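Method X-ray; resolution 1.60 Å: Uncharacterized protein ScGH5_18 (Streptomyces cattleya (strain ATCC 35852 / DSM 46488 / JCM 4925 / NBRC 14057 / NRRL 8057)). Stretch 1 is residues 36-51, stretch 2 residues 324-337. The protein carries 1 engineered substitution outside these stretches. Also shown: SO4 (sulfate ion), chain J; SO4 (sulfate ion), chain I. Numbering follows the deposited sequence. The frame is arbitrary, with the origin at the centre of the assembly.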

# COMPACT_ATOMS: atom_id res chain seq x y z
N ASP B 36 15.73 -6.83 20.18
CA ASP B 36 16.46 -8.03 20.58
C ASP B 36 16.49 -9.06 19.45
O ASP B 36 17.49 -9.78 19.29
CB ASP B 36 15.84 -8.63 21.84
CG ASP B 36 16.17 -7.83 23.08
OD1 ASP B 36 17.25 -7.20 23.10
OD2 ASP B 36 15.35 -7.81 24.02
N ALA B 37 15.40 -9.15 18.67
CA ALA B 37 15.40 -10.03 17.51
C ALA B 37 16.36 -9.52 16.44
O ALA B 37 17.05 -10.31 15.79
CB ALA B 37 13.98 -10.16 16.94
N VAL B 38 16.43 -8.20 16.26
CA VAL B 38 17.40 -7.63 15.33
C VAL B 38 18.83 -7.92 15.82
O VAL B 38 19.71 -8.28 15.02
CB VAL B 38 17.14 -6.12 15.17
CG1 VAL B 38 18.32 -5.44 14.51
CG2 VAL B 38 15.85 -5.91 14.38
N ARG B 39 19.07 -7.77 17.12
CA ARG B 39 20.40 -8.04 17.66
C ARG B 39 20.81 -9.49 17.44
O ARG B 39 21.96 -9.77 17.05
CB ARG B 39 20.43 -7.70 19.15
CG ARG B 39 20.50 -6.21 19.46
CD ARG B 39 20.08 -5.97 20.91
NE ARG B 39 20.33 -4.60 21.36
CZ ARG B 39 19.56 -3.96 22.24
NH1 ARG B 39 18.49 -4.56 22.75
NH2 ARG B 39 19.86 -2.72 22.60
N ALA B 40 19.90 -10.43 17.68
CA ALA B 40 20.22 -11.84 17.46
C ALA B 40 20.48 -12.12 15.98
O ALA B 40 21.39 -12.89 15.64
CB ALA B 40 19.08 -12.72 17.98
N ASP B 41 19.68 -11.50 15.10
CA ASP B 41 19.94 -11.59 13.66
C ASP B 41 21.34 -11.10 13.32
O ASP B 41 22.10 -11.80 12.63
CB ASP B 41 18.91 -10.75 12.89
CG ASP B 41 17.55 -11.43 12.74
OD1 ASP B 41 17.40 -12.61 13.12
OD2 ASP B 41 16.64 -10.75 12.22
N LEU B 42 21.69 -9.90 13.79
CA LEU B 42 22.99 -9.33 13.47
C LEU B 42 24.12 -10.10 14.14
O LEU B 42 25.21 -10.21 13.58
CB LEU B 42 23.01 -7.84 13.85
CG LEU B 42 21.97 -7.00 13.09
CD1 LEU B 42 22.01 -5.53 13.52
CD2 LEU B 42 22.15 -7.12 11.58
N ASP B 43 23.87 -10.69 15.32
CA ASP B 43 24.85 -11.58 15.92
C ASP B 43 25.23 -12.70 14.96
O ASP B 43 26.41 -13.04 14.80
CB ASP B 43 24.32 -12.19 17.21
CG ASP B 43 24.39 -11.26 18.38
OD1 ASP B 43 25.07 -10.22 18.28
OD2 ASP B 43 23.76 -11.59 19.40
N SER B 44 24.23 -13.30 14.31
CA SER B 44 24.51 -14.44 13.44
C SER B 44 25.21 -14.00 12.17
O SER B 44 25.93 -14.79 11.55
CB SER B 44 23.21 -15.21 13.12
OG SER B 44 22.32 -14.45 12.33
N VAL B 45 25.02 -12.74 11.77
CA VAL B 45 25.71 -12.19 10.60
C VAL B 45 27.17 -11.89 10.93
O VAL B 45 28.08 -12.24 10.16
CB VAL B 45 24.97 -10.93 10.12
CG1 VAL B 45 25.81 -10.15 9.11
CG2 VAL B 45 23.60 -11.31 9.54
N ALA B 46 27.41 -11.26 12.08
CA ALA B 46 28.78 -10.95 12.49
C ALA B 46 29.61 -12.22 12.70
O ALA B 46 30.83 -12.21 12.46
CB ALA B 46 28.75 -10.12 13.77
N ALA B 47 28.98 -13.31 13.11
CA ALA B 47 29.69 -14.58 13.30
C ALA B 47 30.31 -15.08 12.00
O ALA B 47 31.31 -15.82 12.03
CB ALA B 47 28.76 -15.63 13.89
N LEU B 48 29.73 -14.72 10.86
CA LEU B 48 30.26 -15.12 9.57
C LEU B 48 31.34 -14.18 9.04
O LEU B 48 31.90 -14.45 7.97
CB LEU B 48 29.13 -15.24 8.56
CG LEU B 48 28.11 -16.32 8.94
CD1 LEU B 48 26.97 -16.36 7.94
CD2 LEU B 48 28.80 -17.69 9.05
N GLY B 49 31.64 -13.10 9.75
CA GLY B 49 32.78 -12.27 9.42
C GLY B 49 32.48 -11.07 8.54
O GLY B 49 33.42 -10.44 8.05
N PHE B 50 31.20 -10.75 8.32
CA PHE B 50 30.84 -9.65 7.45
C PHE B 50 31.18 -8.32 8.10
O PHE B 50 31.35 -8.22 9.32
CB PHE B 50 29.34 -9.68 7.12
CG PHE B 50 28.94 -10.87 6.30
CD1 PHE B 50 29.29 -10.95 4.96
CD2 PHE B 50 28.25 -11.92 6.87
CE1 PHE B 50 28.93 -12.05 4.19
CE2 PHE B 50 27.89 -13.02 6.12
CZ PHE B 50 28.24 -13.09 4.78
N ASP B 51 31.30 -7.28 7.27
CA ASP B 51 31.60 -5.95 7.78
C ASP B 51 30.54 -4.90 7.48
O ASP B 51 30.72 -3.75 7.89
CB ASP B 51 32.95 -5.46 7.24
CG ASP B 51 33.00 -5.39 5.72
OD1 ASP B 51 32.25 -4.56 5.14
OD2 ASP B 51 33.79 -6.15 5.12
N GLY B 324 18.52 -17.14 1.94
CA GLY B 324 19.36 -16.77 3.07
C GLY B 324 20.65 -17.56 3.13
O GLY B 324 20.76 -18.68 2.63
N LEU B 325 21.67 -16.94 3.74
CA LEU B 325 22.84 -17.66 4.20
C LEU B 325 22.59 -18.34 5.53
O LEU B 325 23.33 -19.26 5.91
CB LEU B 325 24.03 -16.70 4.32
CG LEU B 325 24.48 -16.01 3.04
CD1 LEU B 325 25.64 -15.06 3.32
CD2 LEU B 325 24.86 -17.04 1.97
N LEU B 326 21.56 -17.89 6.25
CA LEU B 326 21.14 -18.43 7.53
C LEU B 326 19.67 -18.83 7.45
O LEU B 326 18.88 -18.21 6.73
CB LEU B 326 21.36 -17.39 8.65
CG LEU B 326 22.84 -17.03 8.84
CD1 LEU B 326 23.02 -15.52 9.04
CD2 LEU B 326 23.39 -17.81 10.01
N THR B 327 19.30 -19.85 8.22
CA THR B 327 17.92 -20.27 8.28
C THR B 327 17.08 -19.29 9.11
O THR B 327 17.59 -18.32 9.69
CB THR B 327 17.80 -21.67 8.89
OG1 THR B 327 18.17 -21.60 10.27
CG2 THR B 327 18.68 -22.67 8.17
N GLN B 328 15.78 -19.56 9.15
CA GLN B 328 14.85 -18.79 9.97
C GLN B 328 15.24 -18.81 11.44
O GLN B 328 15.08 -17.81 12.14
CB GLN B 328 13.44 -19.35 9.79
CG GLN B 328 12.69 -18.61 8.74
CD GLN B 328 12.21 -17.28 9.25
OE1 GLN B 328 11.55 -17.21 10.29
NE2 GLN B 328 12.56 -16.21 8.55
N ASP B 329 15.73 -19.95 11.93
CA ASP B 329 16.19 -20.03 13.31
C ASP B 329 17.67 -19.71 13.45
O ASP B 329 18.29 -20.11 14.44
CB ASP B 329 15.88 -21.41 13.90
CG ASP B 329 16.08 -22.54 12.91
OD1 ASP B 329 17.20 -22.67 12.36
OD2 ASP B 329 15.12 -23.30 12.67
N ARG B 330 18.26 -19.02 12.46
CA ARG B 330 19.60 -18.44 12.54
C ARG B 330 20.70 -19.50 12.54
O ARG B 330 21.74 -19.33 13.18
CB ARG B 330 19.75 -17.52 13.75
CG ARG B 330 18.71 -16.40 13.78
CD ARG B 330 18.90 -15.51 14.99
NE ARG B 330 17.87 -14.48 15.08
CZ ARG B 330 16.85 -14.51 15.94
NH1 ARG B 330 16.72 -15.52 16.79
NH2 ARG B 330 15.98 -13.51 15.96
N ARG B 331 20.50 -20.60 11.81
CA ARG B 331 21.54 -21.60 11.66
C ARG B 331 22.23 -21.42 10.32
O ARG B 331 21.60 -21.06 9.32
CB ARG B 331 20.96 -23.01 11.79
CG ARG B 331 20.17 -23.21 13.07
CD ARG B 331 20.15 -24.66 13.50
NE ARG B 331 21.03 -24.89 14.64
CZ ARG B 331 22.21 -25.50 14.56
NH1 ARG B 331 22.65 -25.95 13.40
NH2 ARG B 331 22.95 -25.66 15.65
N VAL B 332 23.55 -21.64 10.31
CA VAL B 332 24.33 -21.42 9.10
C VAL B 332 24.01 -22.50 8.08
O VAL B 332 24.10 -23.71 8.37
CB VAL B 332 25.83 -21.39 9.43
CG1 VAL B 332 26.65 -21.09 8.17
CG2 VAL B 332 26.10 -20.35 10.51
N LYS B 333 23.66 -22.09 6.88
CA LYS B 333 23.36 -22.94 5.75
C LYS B 333 24.64 -23.22 4.97
O LYS B 333 25.64 -22.52 5.14
CB LYS B 333 22.33 -22.25 4.84
CG LYS B 333 20.99 -22.01 5.49
CD LYS B 333 20.09 -21.11 4.64
CE LYS B 333 19.70 -21.77 3.32
NZ LYS B 333 18.97 -20.85 2.40
N PRO B 334 24.64 -24.25 4.12
CA PRO B 334 25.86 -24.54 3.33
C PRO B 334 26.42 -23.33 2.60
O PRO B 334 27.64 -23.13 2.61
CB PRO B 334 25.38 -25.64 2.37
CG PRO B 334 24.36 -26.38 3.17
CD PRO B 334 23.61 -25.29 3.92
N ALA B 335 25.58 -22.49 1.98
CA ALA B 335 26.13 -21.33 1.30
C ALA B 335 26.66 -20.30 2.28
O ALA B 335 27.58 -19.55 1.94
CB ALA B 335 25.09 -20.69 0.38
N GLY B 336 26.06 -20.20 3.47
CA GLY B 336 26.61 -19.32 4.49
C GLY B 336 28.00 -19.75 4.92
O GLY B 336 28.88 -18.91 5.12
N ARG B 337 28.22 -21.06 5.06
CA ARG B 337 29.57 -21.53 5.36
C ARG B 337 30.52 -21.21 4.22
O ARG B 337 31.68 -20.83 4.45
CB ARG B 337 29.55 -23.04 5.64
CG ARG B 337 29.72 -23.41 7.10
CD ARG B 337 29.71 -24.93 7.30
NE ARG B 337 28.51 -25.53 6.74
CZ ARG B 337 27.34 -25.60 7.38
NH1 ARG B 337 27.23 -25.11 8.61
NH2 ARG B 337 26.29 -26.15 6.79
S SO4 J . 13.32 -14.17 18.05
O1 SO4 J . 12.21 -13.60 18.81
O2 SO4 J . 14.58 -13.64 18.57
O3 SO4 J . 13.31 -15.63 18.18
O4 SO4 J . 13.18 -13.81 16.64
S SO4 I . 18.12 -2.15 25.87
O1 SO4 I . 16.90 -1.56 26.40
O2 SO4 I . 19.27 -1.65 26.63
O3 SO4 I . 18.06 -3.61 25.99
O4 SO4 I . 18.27 -1.79 24.46

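A helix ending in a glycine turn lies against an irregular, looping segment from far along the same chain, and the two bury 479 Å² between them. Stretch 1 is already helical at Asp-36 and remains so through Ala-46. One side of it, with Ala-37, Ala-40 and Asp-41, Ser-44 and Leu-48 recurring every three or four residues, is low at the alanines and rises at Leu-48. Stretch 2 is mostly loop, with a helix starting at Pro-334. The backbones come nearest where Ser-44 CA sits 6.4 Å from Arg-330 CA; farther along, Leu-48 CA and Gly-336 CA are 7.5 Å apart.

Arg-330 supplies the longest arm. It occupies the last position of the Thr-327 to Arg-330 turn with positive phi, and its extended chain runs back along the helix over the low ground made by the alanines. Ala-40 CB lies over one face of the guanidinium, 3.5 Å from Arg-330 CZ, so the small methyl lets the flat group settle close to the helix. At the guanidinium edge, Arg-330 NE donates to Asp-41 OD1 at 2.7 Å, the short bond of a salt bridge. A weak bond from Arg-330 NH2 reaches Ala-37 O at 3.4 Å. Arg-330 NH2 also donates to O4 of the chain J sulfate, an ion probably from the crystallisation liquor, at 2.9 Å.

Ser-44 sits at the base of this arm. Its OG turns back to its own helix, with Ser-44 OG donating to Asp-41 O at 2.7 Å. Ser-44 CB is 4.2 Å from Arg-330 CB, and Ser-44 OG is 3.5 Å from Leu-326 CD1.

Leu-48 is the main apolar bump. It fits a hollow lined by Leu-326, Val-332 and Gly-336, with Leu-48 CD1 4.2 Å from Leu-326 CD1, and Leu-48 CD2 4.1 Å from both Val-332 CG2 and Gly-336 O. The absence of a side chain at Gly-336 suits its own fold: a CB there would clash with Leu-325 O. Val-45 adds a lighter touch, Val-45 CG2 lying 4.3 Å from Leu-326 CD1.

Just past Leu-48 the chain turns at Gly-49, whose positive phi closes a Schellman motif; a CB at these angles would jam against the preceding carbonyl. After this turn Phe-50 points toward stretch 2, and Phe-50 CZ meets Leu-325 CD1 at 3.6 Å. The rule is graded relief: an alanine methyl over one face of the guanidinium, large apolar side chains around the glycine turn.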